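Local coordinates for cytochrome c7 (PDB 3H33), which carries three haem groups and probably shuttles electrons during Fe(III) respiration in Geobacter sulfurreducens, at residues A[1-5]-A[15-19]. Numbering follows the deposited sequence.
With HEM (protoporphyrin IX containing Fe), chain B; SO4 (sulfate ion), chain E.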
loop_
_atom_site.group_PDB
_atom_site.type_symbol
_atom_site.label_atom_id
_atom_site.label_comp_id
_atom_site.label_asym_id
_atom_site.label_seq_id
_atom_site.Cartn_x
_atom_site.Cartn_y
_atom_site.Cartn_z
ATOM N N ILE A 1 15.052 5.483 -1.262
ATOM C CA ILE A 1 13.829 4.916 -1.892
ATOM C C ILE A 1 12.582 5.378 -1.142
ATOM O O ILE A 1 12.383 5.036 0.024
ATOM C CB ILE A 1 13.916 3.375 -1.933
ATOM C CG1 ILE A 1 14.559 2.936 -3.254
ATOM C CG2 ILE A 1 12.539 2.752 -1.802
ATOM C CD1 ILE A 1 15.825 3.712 -3.651
ATOM N N ASP A 2 11.762 6.178 -1.826
ATOM C CA ASP A 2 10.546 6.720 -1.248
ATOM C C ASP A 2 9.297 6.126 -1.880
ATOM O O ASP A 2 8.293 5.931 -1.200
ATOM C CB ASP A 2 10.513 8.249 -1.399
ATOM C CG ASP A 2 11.675 8.939 -0.692
ATOM O OD1 ASP A 2 11.963 8.594 0.476
ATOM O OD2 ASP A 2 12.293 9.841 -1.301
ATOM N N LYS A 3 9.355 5.840 -3.177
ATOM C CA LYS A 3 8.206 5.280 -3.880
ATOM C C LYS A 3 8.443 3.855 -4.346
ATOM O O LYS A 3 9.537 3.504 -4.790
ATOM C CB LYS A 3 7.848 6.131 -5.098
ATOM C CG LYS A 3 7.515 7.575 -4.788
ATOM C CD LYS A 3 7.320 8.359 -6.073
ATOM C CE LYS A 3 7.214 9.849 -5.793
ATOM N NZ LYS A 3 6.097 10.143 -4.851
ATOM N N ILE A 4 7.401 3.044 -4.252
ATOM C CA ILE A 4 7.463 1.656 -4.666
ATOM C C ILE A 4 6.352 1.436 -5.675
ATOM O O ILE A 4 5.169 1.571 -5.358
ATOM C CB ILE A 4 7.264 0.710 -3.474
ATOM C CG1 ILE A 4 8.297 1.026 -2.391
ATOM C CG2 ILE A 4 7.381 -0.735 -3.931
ATOM C CD1 ILE A 4 8.236 0.098 -1.201
ATOM N N THR A 5 6.742 1.098 -6.895
ATOM C CA THR A 5 5.794 0.880 -7.974
ATOM C C THR A 5 5.474 -0.591 -8.170
ATOM O O THR A 5 6.373 -1.428 -8.242
ATOM C CB THR A 5 6.348 1.440 -9.298
ATOM O OG1 THR A 5 6.663 2.828 -9.130
ATOM C CG2 THR A 5 5.336 1.270 -10.421
ATOM N N PHE A 15 3.183 3.224 -4.678
ATOM C CA PHE A 15 3.072 3.321 -3.224
ATOM C C PHE A 15 4.070 4.328 -2.679
ATOM O O PHE A 15 5.272 4.064 -2.649
ATOM C CB PHE A 15 3.329 1.946 -2.598
ATOM C CG PHE A 15 3.384 1.946 -1.087
ATOM C CD1 PHE A 15 2.386 2.550 -0.330
ATOM C CD2 PHE A 15 4.409 1.280 -0.421
ATOM C CE1 PHE A 15 2.403 2.487 1.068
ATOM C CE2 PHE A 15 4.437 1.212 0.971
ATOM C CZ PHE A 15 3.429 1.817 1.718
ATOM N N PRO A 16 3.586 5.502 -2.246
ATOM C CA PRO A 16 4.474 6.537 -1.703
ATOM C C PRO A 16 4.859 6.157 -0.276
ATOM O O PRO A 16 4.250 6.606 0.692
ATOM C CB PRO A 16 3.615 7.792 -1.785
ATOM C CG PRO A 16 2.234 7.254 -1.484
ATOM C CD PRO A 16 2.186 5.965 -2.292
ATOM N N HIS A 17 5.882 5.318 -0.167
ATOM C CA HIS A 17 6.350 4.812 1.113
ATOM C C HIS A 17 6.754 5.856 2.143
ATOM O O HIS A 17 6.361 5.749 3.306
ATOM C CB HIS A 17 7.496 3.822 0.889
ATOM C CG HIS A 17 7.857 3.022 2.103
ATOM N ND1 HIS A 17 8.674 3.477 3.113
ATOM C CD2 HIS A 17 7.499 1.762 2.461
ATOM C CE1 HIS A 17 8.790 2.502 4.027
ATOM N NE2 HIS A 17 8.095 1.437 3.682
ATOM N N LYS A 18 7.521 6.866 1.746
ATOM C CA LYS A 18 7.909 7.861 2.733
ATOM C C LYS A 18 6.701 8.609 3.283
ATOM O O LYS A 18 6.641 8.917 4.474
ATOM C CB LYS A 18 8.920 8.863 2.180
ATOM C CG LYS A 18 9.276 9.897 3.240
ATOM C CD LYS A 18 9.934 9.306 4.470
ATOM C CE LYS A 18 10.830 10.355 5.132
ATOM N NZ LYS A 18 11.172 9.975 6.542
ATOM N N LYS A 19 5.744 8.915 2.416
ATOM C CA LYS A 19 4.539 9.600 2.864
ATOM C C LYS A 19 3.898 8.799 3.988
ATOM O O LYS A 19 3.501 9.348 5.013
ATOM C CB LYS A 19 3.525 9.726 1.736
ATOM C CG LYS A 19 3.611 10.996 0.957
ATOM C CD LYS A 19 2.394 11.109 0.065
ATOM C CE LYS A 19 2.412 12.382 -0.738
HETATM C CHA HEM B . 8.788 -1.900 2.024
HETATM C CHB HEM B . 11.129 -0.252 5.870
HETATM C CHC HEM B . 7.172 1.942 7.363
HETATM C CHD HEM B . 4.713 -0.662 4.151
HETATM C C1A HEM B . 9.804 -1.456 2.845
HETATM C C2A HEM B . 11.199 -1.835 2.651
HETATM C C3A HEM B . 11.842 -1.491 3.797
HETATM C C4A HEM B . 10.847 -0.849 4.653
HETATM C CMA HEM B . 13.297 -1.776 4.166
HETATM C CAA HEM B . 11.756 -2.575 1.421
HETATM C CBA HEM B . 11.618 -4.083 1.575
HETATM C CGA HEM B . 12.043 -4.855 0.331
HETATM O O1A HEM B . 12.652 -4.253 -0.585
HETATM O O2A HEM B . 11.771 -6.076 0.280
HETATM C C1B HEM B . 10.257 0.461 6.651
HETATM C C2B HEM B . 10.620 1.210 7.843
HETATM C C3B HEM B . 9.517 1.910 8.216
HETATM C C4B HEM B . 8.485 1.546 7.277
HETATM C CMB HEM B . 11.996 1.214 8.508
HETATM C CAB HEM B . 9.329 2.892 9.378
HETATM C CBB HEM B . 10.323 4.037 9.447
HETATM C C1C HEM B . 6.146 1.455 6.572
HETATM C C2C HEM B . 4.731 1.746 6.787
HETATM C C3C HEM B . 4.032 0.969 5.933
HETATM C C4C HEM B . 5.027 0.211 5.181
HETATM C CMC HEM B . 4.152 2.674 7.855
HETATM C CAC HEM B . 2.516 0.759 5.895
HETATM C CBC HEM B . 1.714 2.004 5.549
HETATM C C1D HEM B . 5.601 -1.271 3.292
HETATM C C2D HEM B . 5.234 -2.079 2.153
HETATM C C3D HEM B . 6.394 -2.421 1.518
HETATM C C4D HEM B . 7.446 -1.785 2.293
HETATM C CMD HEM B . 3.813 -2.485 1.783
HETATM C CAD HEM B . 6.613 -3.418 0.383
HETATM C CBD HEM B . 6.812 -4.817 0.969
HETATM C CGD HEM B . 7.179 -5.858 -0.082
HETATM O O1D HEM B . 7.304 -7.049 0.273
HETATM O O2D HEM B . 7.342 -5.489 -1.260
HETATM N NA HEM B . 9.603 -0.845 4.060
HETATM N NB HEM B . 8.946 0.662 6.322
HETATM N NC HEM B . 6.312 0.515 5.583
HETATM N ND HEM B . 6.952 -1.114 3.386
HETATM FE FE HEM B . 7.947 -0.169 4.845
HETATM S S SO4 E . 12.485 7.248 -5.384
HETATM O O1 SO4 E . 13.120 7.213 -6.716
HETATM O O2 SO4 E . 13.457 7.741 -4.387
HETATM O O3 SO4 E . 11.312 8.144 -5.418
HETATM O O4 SO4 E . 12.051 5.885 -5.020
HETATM O O HOH W 1 10.656 5.471 2.435
#
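Ile-4 and Phe-15 form a hydrogen-bonded antiparallel pair: Ile-4 N gives its hydrogen to Phe-15 O at 2.9 Å, and Phe-15 N returns a bond to Ile-4 O at 2.7 Å. In the neighbouring pair, Lys-3 faces Pro-16 without hydrogen bonds, its CA-H directed at Phe-15 O. Where 15-19 leaves the strand, the Asp-2 carbonyl takes over: Lys-18 N reaches Asp-2 O at 3.2 Å, in the carbonyl plane and on a lone pair. Strands 3-6 and 13-16 form an antiparallel beta hairpin whose second strand turns at Pro-16, the N-cap and centre of an inverse gamma turn, directly into helix 17-24 and the haem ligand His-17.

The apolar contact lies on the haem side of the hairpin. Ile-4 CD1 meets the edge of the Phe-15 ring, 4.1 Å from CD2, and also approaches HEM CHA. With CG anti to the backbone N (chi1 174°), the Phe-15 ring extends to the porphyrin, where CE2 comes within 3.6 Å of HEM C2D; a second haem touches the same residue. Cutting Phe-15 back to an alanine is likely to leave Ile-4 CD1 without its ring neighbour and HEM C2D without the packing of CE2.

His-17 NE2 binds the haem iron at 2.0 Å, with His-31 as the other axial ligand. His-17 ND1 donates to a water, 2.9 Å away, that in turn donates to Ile-1 O, which should help fix the imidazole's rotation.

On the exposed side, the Asp-2 and Lys-18 side chains lie alongside each other, OD1 3.5 Å from Lys-18 CB, while Lys-18 NZ turns to a salt bridge with Asp-22.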